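PDB 5OCM: NAD_Gly3P_dh, NAD-dependent glycerol-3-phosphate dehydrogenase from Streptosporangium roseum, which is an imine reductase that binds NADP(H), a member of the HIBADH-related family of dehydrogenases that reduces imines to amines. Local coordinates for the interface of chains A and B. Numbering follows the deposited sequence. Chains: chain A/B, NAD_Gly3P_dh, NAD-dependent glycerol-3-phosphate dehydrogenase.

The interface of chains A and B. Residues chain A 159, 165, 169; chain B 191, 196, 200-201, 204.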
loop_
_atom_site.group_PDB
_atom_site.type_symbol
_atom_site.label_atom_id
_atom_site.label_comp_id
_atom_site.label_asym_id
_atom_site.label_seq_id
_atom_site.Cartn_x
_atom_site.Cartn_y
_atom_site.Cartn_z
ATOM N N LEU A 159 12.586 14.323 -12.712
ATOM C CA LEU A 159 13.093 12.956 -12.818
ATOM C C LEU A 159 14.299 12.864 -13.676
ATOM O O LEU A 159 15.162 12.057 -13.384
ATOM C CB LEU A 159 12.066 11.986 -13.393
ATOM C CG LEU A 159 10.842 11.723 -12.524
ATOM C CD1 LEU A 159 9.872 10.862 -13.282
ATOM C CD2 LEU A 159 11.161 11.055 -11.215
ATOM N N LEU A 165 10.252 8.915 -18.782
ATOM C CA LEU A 165 10.428 8.474 -17.357
ATOM C C LEU A 165 9.204 8.759 -16.565
ATOM O O LEU A 165 8.852 7.961 -15.688
ATOM C CB LEU A 165 11.599 9.202 -16.697
ATOM C CG LEU A 165 12.987 8.617 -16.963
ATOM C CD1 LEU A 165 14.036 9.635 -16.442
ATOM C CD2 LEU A 165 13.119 7.231 -16.347
ATOM N N TYR A 169 7.451 5.816 -14.298
ATOM C CA TYR A 169 7.185 5.964 -12.854
ATOM C C TYR A 169 5.703 5.996 -12.547
ATOM O O TYR A 169 5.250 5.346 -11.613
ATOM C CB TYR A 169 7.795 7.254 -12.263
ATOM C CG TYR A 169 9.249 7.143 -11.857
ATOM C CD1 TYR A 169 10.280 7.106 -12.804
ATOM C CD2 TYR A 169 9.598 7.135 -10.497
ATOM C CE1 TYR A 169 11.604 7.067 -12.399
ATOM C CE2 TYR A 169 10.926 7.093 -10.109
ATOM C CZ TYR A 169 11.917 7.059 -11.044
ATOM O OH TYR A 169 13.215 7.034 -10.568
ATOM N N LEU B 191 10.586 -0.779 -13.786
ATOM C CA LEU B 191 11.582 0.293 -13.797
ATOM C C LEU B 191 13.020 -0.213 -14.034
ATOM O O LEU B 191 13.834 0.470 -14.657
ATOM C CB LEU B 191 11.508 1.130 -12.547
ATOM C CG LEU B 191 10.376 2.149 -12.651
ATOM C CD1 LEU B 191 9.925 2.607 -11.281
ATOM C CD2 LEU B 191 10.820 3.361 -13.419
ATOM N N VAL B 196 16.546 1.653 -13.693
ATOM C CA VAL B 196 16.260 2.443 -12.544
ATOM C C VAL B 196 16.327 1.434 -11.355
ATOM O O VAL B 196 15.633 0.402 -11.377
ATOM C CB VAL B 196 14.897 3.128 -12.619
ATOM C CG1 VAL B 196 14.560 3.821 -11.228
ATOM C CG2 VAL B 196 14.886 4.150 -13.747
ATOM N N THR B 200 16.299 3.612 -5.875
ATOM C CA THR B 200 15.898 4.896 -6.471
ATOM C C THR B 200 14.376 5.079 -6.484
ATOM O O THR B 200 13.882 6.155 -6.151
ATOM C CB THR B 200 16.473 5.055 -7.894
ATOM O OG1 THR B 200 17.905 4.970 -7.762
ATOM C CG2 THR B 200 16.117 6.375 -8.514
ATOM N N PHE B 201 13.669 4.020 -6.858
ATOM C CA PHE B 201 12.214 3.997 -6.914
ATOM C C PHE B 201 11.563 4.083 -5.552
ATOM O O PHE B 201 10.539 4.748 -5.409
ATOM C CB PHE B 201 11.783 2.755 -7.690
ATOM C CG PHE B 201 10.294 2.571 -7.805
ATOM C CD1 PHE B 201 9.503 3.609 -8.275
ATOM C CD2 PHE B 201 9.730 1.334 -7.566
ATOM C CE1 PHE B 201 8.114 3.424 -8.419
ATOM C CE2 PHE B 201 8.325 1.146 -7.725
ATOM C CZ PHE B 201 7.543 2.212 -8.105
ATOM N N PHE B 204 9.994 7.285 -3.989
ATOM C CA PHE B 204 8.798 7.703 -4.771
ATOM C C PHE B 204 7.606 6.824 -4.406
ATOM O O PHE B 204 6.490 7.327 -4.157
ATOM C CB PHE B 204 9.082 7.602 -6.279
ATOM C CG PHE B 204 10.098 8.584 -6.755
ATOM C CD1 PHE B 204 11.463 8.276 -6.721
ATOM C CD2 PHE B 204 9.736 9.842 -7.249
ATOM C CE1 PHE B 204 12.426 9.196 -7.164
ATOM C CE2 PHE B 204 10.688 10.773 -7.610
ATOM C CZ PHE B 204 12.021 10.470 -7.578
#
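A:Tyr169 pushes its phenol ring among B:Leu191, B:Val196, B:Thr200, B:Phe201 and B:Phe204, which helps hide 102 Å² of its surface. The patch is part of the two-fold helical interface of the deposited dimer, which fits the interlocked dimer known for imine reductases: the start of helix 165-192 of chain A packs against the end of helix 165-192, the linker carrying B:Val196 and the start of helix 198-225 of chain B.

The aromatic part is an edge-to-face pair: the rings of A:Tyr169 and B:Phe204 are turned 70° apart. The tyrosine gives the edge, its CE2 standing over the phenylalanine face toward the rim, 3.6 Å from CD1 of B:Phe204. A:Tyr169 carries CG roughly anti to its carbonyl carbon, beside the backbone N (chi1 -84°), which directs the ring toward chain B.

Aliphatic groups meet the ring from other sides. A:Leu159, from strand 155-160, sets its CD2 methyl over the centre of the tyrosine face, and the same methyl reaches CE2 of B:Phe204 at 3.6 Å. Across the ring from A:Leu159, CD2 of B:Leu191 lies beneath the CD1–CE1 rim and slightly outside it, 3.8 Å from CD1 of A:Tyr169. At the phenol end, OH meets methyl CG1 of B:Val196 at 3.5 Å and methyl CG2 of B:Thr200 at 3.6 Å. Cut back to alanine, A:Tyr169 would probably leave a gap between B:Leu191 and B:Phe204, depriving B:Phe204 of its edge-on partner and A:Leu159 of the face its methyl rests on.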